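Local coordinates for protein DNA-(apurinic or apyrimidinic site) endonuclease 2 (Xenopus laevis, PDB 6WCD) that incises DNA weakly at abasic sites in base excision repair and degrades DNA 3'-to-5', its catalytic domain being the part described here, at residues 236-242 against 274-279; 184-188 against 207-212; 136-142 against 177-183. All blocks are in the same frame, centred on the assembly; numbering follows the deposited sequence. Where two conformers were deposited one is given.

Contact 1. Residues 236-242 against 274-279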
loop_
_atom_site.group_PDB
_atom_site.type_symbol
_atom_site.label_atom_id
_atom_site.label_comp_id
_atom_site.label_asym_id
_atom_site.label_seq_id
_atom_site.Cartn_x
_atom_site.Cartn_y
_atom_site.Cartn_z
ATOM N N SER A 236 -0.438 -12.308 -18.672
ATOM C CA SER A 236 0.813 -13.018 -18.470
ATOM C C SER A 236 1.313 -12.806 -17.039
ATOM O O SER A 236 2.036 -13.588 -16.491
ATOM C CB SER A 236 1.853 -12.510 -19.461
ATOM O OG SER A 236 3.170 -12.807 -19.048
ATOM N N GLY A 237 0.977 -11.657 -16.410
ATOM C CA GLY A 237 1.339 -11.260 -15.071
ATOM C C GLY A 237 0.827 -12.229 -14.017
ATOM O O GLY A 237 -0.130 -12.980 -14.202
ATOM N N LEU A 238 1.461 -12.144 -12.865
ATOM C CA LEU A 238 1.234 -13.043 -11.754
ATOM C C LEU A 238 0.233 -12.487 -10.751
ATOM O O LEU A 238 -0.159 -13.215 -9.820
ATOM C CB LEU A 238 2.546 -13.313 -11.037
ATOM C CG LEU A 238 3.608 -13.956 -11.947
ATOM C CD1 LEU A 238 4.929 -13.982 -11.205
ATOM C CD2 LEU A 238 3.176 -15.342 -12.351
ATOM N N PHE A 239 -0.182 -11.245 -10.909
ATOM C CA PHE A 239 -1.067 -10.536 -9.979
ATOM C C PHE A 239 -2.362 -10.154 -10.659
ATOM O O PHE A 239 -2.391 -9.841 -11.845
ATOM C CB PHE A 239 -0.341 -9.303 -9.432
ATOM C CG PHE A 239 0.746 -9.643 -8.461
ATOM C CD1 PHE A 239 2.038 -9.959 -8.887
ATOM C CD2 PHE A 239 0.467 -9.753 -7.139
ATOM C CE1 PHE A 239 3.023 -10.361 -7.924
ATOM C CE2 PHE A 239 1.428 -10.118 -6.206
ATOM C CZ PHE A 239 2.695 -10.465 -6.617
ATOM N N TYR A 240 -3.470 -10.188 -9.914
ATOM C CA TYR A 240 -4.742 -9.707 -10.398
ATOM C C TYR A 240 -5.120 -8.410 -9.663
ATOM O O TYR A 240 -4.928 -8.287 -8.450
ATOM C CB TYR A 240 -5.872 -10.706 -10.139
ATOM C CG TYR A 240 -5.938 -11.931 -10.989
ATOM C CD1 TYR A 240 -5.275 -12.007 -12.201
ATOM C CD2 TYR A 240 -6.737 -13.004 -10.598
ATOM C CE1 TYR A 240 -5.363 -13.126 -12.983
ATOM C CE2 TYR A 240 -6.845 -14.128 -11.382
ATOM C CZ TYR A 240 -6.157 -14.188 -12.576
ATOM O OH TYR A 240 -6.247 -15.309 -13.365
ATOM N N ASP A 241 -5.735 -7.509 -10.412
ATOM C CA ASP A 241 -6.448 -6.331 -9.900
ATOM C C ASP A 241 -7.763 -6.799 -9.284
ATOM O O ASP A 241 -8.711 -7.145 -10.002
ATOM C CB ASP A 241 -6.669 -5.393 -11.075
ATOM C CG ASP A 241 -7.359 -4.087 -10.720
ATOM O OD1 ASP A 241 -7.912 -3.919 -9.618
ATOM O OD2 ASP A 241 -7.386 -3.206 -11.613
ATOM N N SER A 242 -7.815 -6.881 -7.966
ATOM C CA SER A 242 -8.941 -7.590 -7.355
ATOM C C SER A 242 -10.249 -6.873 -7.607
ATOM O O SER A 242 -11.290 -7.508 -7.728
ATOM C CB SER A 242 -8.693 -7.781 -5.850
ATOM O OG SER A 242 -8.666 -6.561 -5.085
ATOM N N TYR A 274 -5.335 0.513 -5.633
ATOM C CA TYR A 274 -5.517 -0.869 -5.961
ATOM C C TYR A 274 -5.280 -1.768 -4.780
ATOM O O TYR A 274 -4.521 -1.464 -3.860
ATOM C CB TYR A 274 -4.521 -1.306 -7.051
ATOM C CG TYR A 274 -4.591 -0.589 -8.354
ATOM C CD1 TYR A 274 -5.183 -1.176 -9.435
ATOM C CD2 TYR A 274 -3.960 0.613 -8.547
ATOM C CE1 TYR A 274 -5.191 -0.584 -10.676
ATOM C CE2 TYR A 274 -4.001 1.236 -9.762
ATOM C CZ TYR A 274 -4.581 0.633 -10.828
ATOM O OH TYR A 274 -4.596 1.189 -12.090
ATOM N N ILE A 275 -5.929 -2.960 -4.844
ATOM C CA ILE A 275 -5.567 -4.118 -4.026
ATOM C C ILE A 275 -5.244 -5.231 -5.002
ATOM O O ILE A 275 -6.133 -5.820 -5.637
ATOM C CB ILE A 275 -6.664 -4.515 -3.020
ATOM C CG1 ILE A 275 -6.908 -3.343 -2.083
ATOM C CG2 ILE A 275 -6.249 -5.789 -2.305
ATOM C CD1 ILE A 275 -8.093 -3.529 -1.134
ATOM N N LEU A 276 -3.960 -5.495 -5.198
ATOM C CA LEU A 276 -3.493 -6.515 -6.130
ATOM C C LEU A 276 -3.133 -7.749 -5.336
ATOM O O LEU A 276 -2.615 -7.659 -4.227
ATOM C CB LEU A 276 -2.254 -6.008 -6.900
ATOM C CG LEU A 276 -2.382 -4.641 -7.553
ATOM C CD1 LEU A 276 -1.005 -4.343 -8.146
ATOM C CD2 LEU A 276 -3.500 -4.589 -8.544
ATOM N N GLY A 277 -3.474 -8.920 -5.840
ATOM C CA GLY A 277 -3.104 -10.150 -5.153
ATOM C C GLY A 277 -2.610 -11.157 -6.162
ATOM O O GLY A 277 -2.981 -11.124 -7.329
ATOM N N ASN A 278 -1.804 -12.101 -5.698
ATOM C CA ASN A 278 -1.425 -13.141 -6.638
ATOM C C ASN A 278 -2.663 -13.940 -7.070
ATOM O O ASN A 278 -3.658 -14.040 -6.325
ATOM C CB ASN A 278 -0.350 -14.053 -6.051
ATOM C CG ASN A 278 -0.773 -14.690 -4.746
ATOM O OD1 ASN A 278 -0.836 -14.008 -3.719
ATOM N ND2 ASN A 278 -0.975 -16.002 -4.767
ATOM N N ARG A 279 -2.590 -14.524 -8.266
ATOM C CA ARG A 279 -3.762 -15.156 -8.877
ATOM C C ARG A 279 -4.440 -16.120 -7.915
ATOM O O ARG A 279 -5.666 -16.060 -7.720
ATOM C CB ARG A 279 -3.368 -15.867 -10.163
ATOM C CG ARG A 279 -2.817 -14.919 -11.248
ATOM C CD ARG A 279 -2.872 -15.642 -12.590
ATOM N NE ARG A 279 -2.310 -14.885 -13.703
ATOM C CZ ARG A 279 -2.764 -14.950 -14.959
ATOM N NH1 ARG A 279 -3.806 -15.700 -15.272
ATOM N NH2 ARG A 279 -2.173 -14.239 -15.920
HETATM O O HOH W 1 -7.966 -3.403 -6.972
#

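Contact 2. Residues 184-188 against 207-212. With BU1 (1,4-butanediol), chain G.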
loop_
_atom_site.group_PDB
_atom_site.type_symbol
_atom_site.label_atom_id
_atom_site.label_comp_id
_atom_site.label_asym_id
_atom_site.label_seq_id
_atom_site.Cartn_x
_atom_site.Cartn_y
_atom_site.Cartn_z
ATOM N N VAL A 184 -0.872 3.443 -6.667
ATOM C CA VAL A 184 0.051 3.134 -7.769
ATOM C C VAL A 184 0.268 4.317 -8.685
ATOM O O VAL A 184 1.264 4.364 -9.440
ATOM C CB VAL A 184 -0.518 1.882 -8.472
ATOM C CG1 VAL A 184 0.226 1.553 -9.730
ATOM C CG2 VAL A 184 -0.489 0.697 -7.534
ATOM N N ASN A 185 -0.611 5.327 -8.668
ATOM C CA ASN A 185 -0.450 6.551 -9.417
ATOM C C ASN A 185 -0.391 6.327 -10.932
ATOM O O ASN A 185 0.222 7.082 -11.659
ATOM C CB ASN A 185 0.797 7.322 -8.938
ATOM C CG ASN A 185 0.691 8.776 -9.186
ATOM O OD1 ASN A 185 -0.409 9.326 -9.230
ATOM N ND2 ASN A 185 1.834 9.429 -9.394
ATOM N N THR A 186 -1.078 5.279 -11.412
ATOM C CA THR A 186 -1.354 5.047 -12.831
ATOM C C THR A 186 -2.728 4.390 -12.901
ATOM O O THR A 186 -3.008 3.474 -12.109
ATOM C CB THR A 186 -0.353 4.096 -13.460
ATOM O OG1 THR A 186 0.952 4.700 -13.509
ATOM C CG2 THR A 186 -0.729 3.787 -14.897
ATOM N N SER A 187 -3.595 4.849 -13.824
ATOM C CA SER A 187 -4.841 4.157 -14.062
ATOM C C SER A 187 -4.611 3.152 -15.178
ATOM O O SER A 187 -3.836 3.379 -16.084
ATOM C CB SER A 187 -5.955 5.128 -14.424
ATOM O OG SER A 187 -5.595 5.796 -15.616
ATOM N N HIS A 188 -5.318 2.035 -15.132
ATOM C CA HIS A 188 -4.936 0.936 -16.007
ATOM C C HIS A 188 -5.584 0.984 -17.386
ATOM O O HIS A 188 -4.882 0.978 -18.421
ATOM C CB HIS A 188 -5.270 -0.375 -15.299
ATOM C CG HIS A 188 -4.797 -1.584 -16.020
ATOM N ND1 HIS A 188 -5.352 -2.837 -15.805
ATOM C CD2 HIS A 188 -3.858 -1.746 -16.988
ATOM C CE1 HIS A 188 -4.764 -3.719 -16.605
ATOM N NE2 HIS A 188 -3.852 -3.083 -17.330
ATOM N N GLY A 207 4.192 3.804 -17.667
ATOM C CA GLY A 207 3.664 3.251 -16.436
ATOM C C GLY A 207 2.554 2.269 -16.720
ATOM O O GLY A 207 2.419 1.237 -16.052
ATOM N N ARG A 208 1.744 2.575 -17.738
ATOM C CA ARG A 208 0.664 1.675 -18.101
ATOM C C ARG A 208 1.201 0.443 -18.786
ATOM O O ARG A 208 0.694 -0.667 -18.553
ATOM C CB ARG A 208 -0.330 2.429 -18.984
ATOM C CG ARG A 208 -1.548 1.689 -19.287
ATOM C CD ARG A 208 -2.539 2.639 -19.944
ATOM N NE ARG A 208 -3.005 3.620 -18.965
ATOM C CZ ARG A 208 -3.002 4.936 -19.096
ATOM N NH1 ARG A 208 -2.543 5.544 -20.195
ATOM N NH2 ARG A 208 -3.472 5.661 -18.110
ATOM N N GLN A 209 2.268 0.579 -19.562
ATOM C CA GLN A 209 2.925 -0.608 -20.099
ATOM C C GLN A 209 3.405 -1.489 -18.956
ATOM O O GLN A 209 3.332 -2.730 -19.029
ATOM C CB GLN A 209 4.097 -0.225 -21.009
ATOM C CG GLN A 209 3.661 0.434 -22.301
ATOM C CD GLN A 209 4.853 0.922 -23.125
ATOM O OE1 GLN A 209 5.982 0.972 -22.633
ATOM N NE2 GLN A 209 4.601 1.283 -24.376
ATOM N N TRP A 210 3.975 -0.872 -17.921
ATOM C CA TRP A 210 4.437 -1.650 -16.772
ATOM C C TRP A 210 3.290 -2.411 -16.140
ATOM O O TRP A 210 3.387 -3.626 -15.888
ATOM C CB TRP A 210 5.125 -0.726 -15.746
ATOM C CG TRP A 210 5.442 -1.507 -14.517
ATOM C CD1 TRP A 210 6.446 -2.403 -14.387
ATOM C CD2 TRP A 210 4.693 -1.539 -13.339
ATOM N NE1 TRP A 210 6.394 -2.978 -13.147
ATOM C CE2 TRP A 210 5.301 -2.493 -12.479
ATOM C CE3 TRP A 210 3.566 -0.860 -12.872
ATOM C CZ2 TRP A 210 4.818 -2.745 -11.204
ATOM C CZ3 TRP A 210 3.098 -1.119 -11.616
ATOM C CH2 TRP A 210 3.721 -2.069 -10.793
ATOM N N LEU A 211 2.179 -1.725 -15.886
ATOM C CA LEU A 211 1.030 -2.366 -15.265
ATOM C C LEU A 211 0.489 -3.488 -16.134
ATOM O O LEU A 211 0.100 -4.554 -15.611
ATOM C CB LEU A 211 -0.078 -1.343 -15.045
ATOM C CG LEU A 211 -0.481 -0.890 -13.664
ATOM C CD1 LEU A 211 -1.832 -0.224 -13.754
ATOM C CD2 LEU A 211 -0.474 -2.002 -12.635
ATOM N N ASN A 212 0.398 -3.264 -17.463
ATOM C CA ASN A 212 -0.132 -4.261 -18.361
ATOM C C ASN A 212 0.623 -5.574 -18.246
ATOM O O ASN A 212 0.019 -6.644 -18.369
ATOM C CB ASN A 212 -0.081 -3.786 -19.811
ATOM C CG ASN A 212 -1.098 -2.694 -20.151
ATOM O OD1 ASN A 212 -2.136 -2.576 -19.533
ATOM N ND2 ASN A 212 -0.800 -1.916 -21.210
HETATM C C1 BU1 G . 1.068 7.649 -15.027
HETATM C C2 BU1 G . 2.052 6.613 -15.592
HETATM C C3 BU1 G . 3.518 6.990 -15.342
HETATM C C4 BU1 G . 4.310 7.082 -16.653
HETATM O O5 BU1 G . -0.116 7.646 -15.792
HETATM O O6 BU1 G . 5.208 8.160 -16.557
#

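Contact 3. Residues 136-142 against 177-183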
loop_
_atom_site.group_PDB
_atom_site.type_symbol
_atom_site.label_atom_id
_atom_site.label_comp_id
_atom_site.label_asym_id
_atom_site.label_seq_id
_atom_site.Cartn_x
_atom_site.Cartn_y
_atom_site.Cartn_z
ATOM N N LEU A 136 1.118 -14.692 4.184
ATOM C CA LEU A 136 0.611 -13.599 3.352
ATOM C C LEU A 136 1.477 -12.383 3.608
ATOM O O LEU A 136 1.569 -11.901 4.748
ATOM C CB LEU A 136 -0.816 -13.286 3.720
ATOM C CG LEU A 136 -1.407 -12.062 3.091
ATOM C CD1 LEU A 136 -1.550 -12.236 1.590
ATOM C CD2 LEU A 136 -2.798 -11.754 3.678
ATOM N N THR A 137 2.119 -11.880 2.557
ATOM C CA THR A 137 2.896 -10.664 2.673
ATOM C C THR A 137 2.123 -9.516 2.062
ATOM O O THR A 137 1.684 -9.606 0.912
ATOM C CB THR A 137 4.254 -10.822 1.995
ATOM O OG1 THR A 137 4.964 -11.903 2.589
ATOM C CG2 THR A 137 5.113 -9.583 2.224
ATOM N N VAL A 138 1.938 -8.435 2.826
ATOM C CA VAL A 138 1.247 -7.227 2.427
ATOM C C VAL A 138 2.277 -6.143 2.147
ATOM O O VAL A 138 3.068 -5.776 3.035
ATOM C CB VAL A 138 0.269 -6.800 3.537
ATOM C CG1 VAL A 138 -0.366 -5.504 3.204
ATOM C CG2 VAL A 138 -0.762 -7.868 3.783
ATOM N N ILE A 139 2.304 -5.648 0.909
ATOM C CA ILE A 139 3.227 -4.631 0.478
ATOM C C ILE A 139 2.431 -3.366 0.258
ATOM O O ILE A 139 1.663 -3.295 -0.695
ATOM C CB ILE A 139 3.919 -5.046 -0.813
ATOM C CG1 ILE A 139 4.531 -6.439 -0.662
ATOM C CG2 ILE A 139 4.982 -4.027 -1.203
ATOM C CD1 ILE A 139 5.295 -6.944 -1.915
ATOM N N ASN A 140 2.633 -2.385 1.120
ATOM C CA ASN A 140 1.864 -1.134 1.170
ATOM C C ASN A 140 2.732 -0.058 0.516
ATOM O O ASN A 140 3.806 0.268 1.044
ATOM C CB ASN A 140 1.558 -0.817 2.632
ATOM C CG ASN A 140 0.941 0.533 2.854
ATOM O OD1 ASN A 140 0.601 1.212 1.894
ATOM N ND2 ASN A 140 0.808 0.931 4.112
ATOM N N VAL A 141 2.305 0.483 -0.636
ATOM C CA VAL A 141 3.153 1.386 -1.445
ATOM C C VAL A 141 2.483 2.698 -1.764
ATOM O O VAL A 141 1.263 2.778 -1.993
ATOM C CB VAL A 141 3.632 0.735 -2.752
ATOM C CG1 VAL A 141 4.475 -0.457 -2.479
ATOM C CG2 VAL A 141 2.461 0.294 -3.652
ATOM N N TYR A 142 3.286 3.777 -1.781
ATOM C CA TYR A 142 2.906 5.102 -2.255
ATOM C C TYR A 142 3.846 5.429 -3.397
ATOM O O TYR A 142 4.953 5.891 -3.159
ATOM C CB TYR A 142 2.974 6.142 -1.127
ATOM C CG TYR A 142 2.658 7.575 -1.508
ATOM C CD1 TYR A 142 1.601 7.883 -2.339
ATOM C CD2 TYR A 142 3.432 8.625 -1.060
ATOM C CE1 TYR A 142 1.320 9.202 -2.720
ATOM C CE2 TYR A 142 3.164 9.925 -1.416
ATOM C CZ TYR A 142 2.106 10.220 -2.242
ATOM O OH TYR A 142 1.851 11.533 -2.608
ATOM N N HIS A 177 1.593 -16.167 -0.343
ATOM C CA HIS A 177 0.759 -15.214 -1.057
ATOM C C HIS A 177 1.255 -13.796 -0.826
ATOM O O HIS A 177 1.915 -13.495 0.179
ATOM C CB HIS A 177 -0.676 -15.311 -0.595
ATOM C CG HIS A 177 -1.258 -16.672 -0.781
ATOM N ND1 HIS A 177 -1.584 -17.172 -2.018
ATOM C CD2 HIS A 177 -1.531 -17.651 0.116
ATOM C CE1 HIS A 177 -2.045 -18.404 -1.883
ATOM N NE2 HIS A 177 -2.024 -18.722 -0.593
ATOM N N VAL A 178 0.915 -12.930 -1.774
ATOM C CA VAL A 178 1.332 -11.527 -1.763
ATOM C C VAL A 178 0.172 -10.626 -2.164
ATOM O O VAL A 178 -0.484 -10.853 -3.184
ATOM C CB VAL A 178 2.549 -11.247 -2.677
ATOM C CG1 VAL A 178 2.911 -9.746 -2.705
ATOM C CG2 VAL A 178 3.737 -12.078 -2.253
ATOM N N ILE A 179 -0.062 -9.583 -1.366
ATOM C CA ILE A 179 -0.941 -8.482 -1.741
ATOM C C ILE A 179 -0.092 -7.238 -1.888
ATOM O O ILE A 179 0.755 -6.964 -1.035
ATOM C CB ILE A 179 -2.042 -8.255 -0.698
ATOM C CG1 ILE A 179 -3.096 -9.301 -0.799
ATOM C CG2 ILE A 179 -2.646 -6.851 -0.862
ATOM C CD1 ILE A 179 -4.115 -9.266 0.383
ATOM N N ILE A 180 -0.277 -6.518 -2.977
ATOM C CA ILE A 180 0.307 -5.189 -3.188
ATOM C C ILE A 180 -0.863 -4.237 -3.156
ATOM O O ILE A 180 -1.790 -4.370 -3.972
ATOM C CB ILE A 180 1.061 -5.055 -4.496
ATOM C CG1 ILE A 180 2.190 -6.063 -4.606
ATOM C CG2 ILE A 180 1.630 -3.602 -4.583
ATOM C CD1 ILE A 180 2.704 -6.220 -5.991
ATOM N N LEU A 181 -0.862 -3.276 -2.245
ATOM C CA LEU A 181 -1.931 -2.310 -2.225
ATOM C C LEU A 181 -1.427 -0.918 -2.038
ATOM O O LEU A 181 -0.325 -0.696 -1.512
ATOM C CB LEU A 181 -2.944 -2.675 -1.182
ATOM C CG LEU A 181 -2.568 -2.547 0.277
ATOM C CD1 LEU A 181 -3.677 -3.189 1.095
ATOM C CD2 LEU A 181 -1.351 -3.213 0.678
ATOM N N GLY A 182 -2.187 0.020 -2.530
ATOM C CA GLY A 182 -1.853 1.401 -2.297
ATOM C C GLY A 182 -2.047 2.209 -3.534
ATOM O O GLY A 182 -2.845 1.871 -4.405
ATOM N N ASP A 183 -1.367 3.352 -3.570
ATOM C CA ASP A 183 -1.525 4.384 -4.574
ATOM C C ASP A 183 -0.459 4.120 -5.608
ATOM O O ASP A 183 0.733 4.413 -5.401
ATOM C CB ASP A 183 -1.396 5.775 -3.986
ATOM C CG ASP A 183 -1.531 6.880 -5.007
ATOM O OD1 ASP A 183 -1.591 6.611 -6.262
ATOM O OD2 ASP A 183 -1.579 8.072 -4.575
HETATM O O HOH W 2 4.201 -14.293 1.422
#

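Contact 1. Residues 236-242 against 274-279
The short strand 239-241 lies antiparallel to the end of strand 269-278, and the pairing is built first of backbone hydrogen bonds. Tyr240 and Gly277 form the hydrogen-bonded pair, with Tyr240 N to Gly277 O at 2.8 Å and Gly277 N to Tyr240 O at 3.1 Å. Phe239-Asn278 and Asp241-Leu276 are the flanking non-hydrogen-bonded pairs. Further bonds extend the pairing both ways: Arg279 N donates to Leu238 O (3.2 Å) and Ser242 N to Ile275 O (3.1 Å). That carbonyl also accepts from the hydroxyl, Ser242 OG to Ile275 O being 2.7 Å.

Among side-chain polar contacts, Arg279, in the conformer given, forks over Gly237 O through NE (2.9 Å) and NH2 (3.0 Å), while Arg279 NH1 to Tyr240 OH (3.1 Å) is a weak hydrogen bond; Glu283 also bonds that hydroxyl. Asp241 OD1 reaches Ile275 N through a water, 2.7 and 3.0 Å from them respectively; its OD2 forms a salt bridge with Arg271.

Of the apolar contacts, a CH-pi interaction sets Arg279 CG 3.8 Å from the Tyr240 ring centroid, over its face. Asp241 CA meets Leu276 CD2 at 3.7 Å. Phe239 diverges from Asn278 and stacks on Phe214.

Both strands run straight into helices, with Asp241 and Asn278 in N-cap positions. Strand 239-241 thus adds to strand 269-278, which also pairs with 177-181, in a mixed sheet of the DNase I-like fold. The chemistry implies that four main-chain bonds together fix the register, while the Arg279 guanidinium holds the preceding loop at Gly237.

Contact 2. Residues 184-188 against 207-212
Arg208 makes the firmest polar link between the loop 184-188 and helix 206-214. Its NE and NH2 both donate to the carbonyl oxygen of Ser187, with Arg208 NE to Ser187 O at 3.0 Å and Arg208 NH2 to Ser187 O at 3.1 Å; NH2 adds a weak bond to Ser187 OG (3.3 Å), and NH1 is held by Phe202 O. One helical turn on, His188 NE2 donates weakly to Asn212 OD1 at 2.8 Å, while Asn212 ND2 hydrogen-bonds to Glu203.

Between these bonds, Leu211 CD1 packs against His188 CB (3.8 Å), and Thr186 CG2 rests on the helix backbone, 4.0 Å from Arg208 N. Val184 CG1 approaches the edge of the Trp210 ring, 4.4 Å from CZ3.

Butanediol lies beside Thr186 and Gly207, its C2 3.0 Å from Thr186 OG1, which hydrogen-bonds to Tyr161 OH, and its C4 3.4 Å from Gly207 N. A side chain at Gly207 would collide with this molecule and crowd Thr186 OG1.

Asn185, a transition-state stabiliser by similarity and a predicted magnesium ligand, does not touch the helix segment. The chemistry implies that hydrogen bonds at Ser187 and His188, with lighter packing on Val184 and Thr186, probably help to fix this active-site loop.

Contact 3. Residues 136-142 against 177-183
Six backbone hydrogen bonds, from Thr137 N-His177 O (2.9 Å) to Asp183 N-Val141 O (3.1 Å), join these parallel strands, and the rotamers bring neighbouring side chains into contact on each face. On one face Leu181, with chi1 p, brings CD2 to 3.5 Å from Val138 CG1, and Leu136 (t, p) sets CD1 4.1 Å from Ile179 CG1. On the other, Ile139 (m, t) extends CD1 to within 3.8 Å of Val178 CG1.

Tyr142 and Asp183, both t at chi1, end the pairing with Tyr142 CE1 3.6 Å from Asp183 OD2 at the ring edge; OD2 accepts a hydrogen bond from Asn7 ND2. Asp183 is the catalytic proton donor/acceptor, and Tyr142 is an active-site residue by similarity. Just before Asp183, Gly182 adopts a phi of 138°, where a CB would clash with Val141 O.

The strands belong to a beta-alpha-beta unit through helix 152-173. Strands 119-127 and 269-278 flank the pair, and the Val138-Leu181 face packs on strands 2-7 and 29-33 of the opposing sheet.

How the contacts relate
Along the chain contact 3 closes first, contact 2 follows and contact 1 comes last, all within the endonuclease/exonuclease/phosphatase domain. Contacts 3 and 1 share one mixed sheet, their centres about 10 Å apart: strands 177-181 and 269-278 are neighbours, and Ile180 O faces Leu276 N at 2.7 Å, a probable hydrogen bond. Contact 2 adjoins contact 3 in sequence, so the chain passes from catalytic Asp183 directly into the 184-188 loop, though their centres lie about 16 Å apart. About 13 Å separates contacts 2 and 1, which Tyr274 bridges, its OH 2.8 Å from Thr186 O. Sheet, loop and helix 206-214 thus form a framework carrying Asp183 and, probably also catalytic, Tyr142 and Asn185.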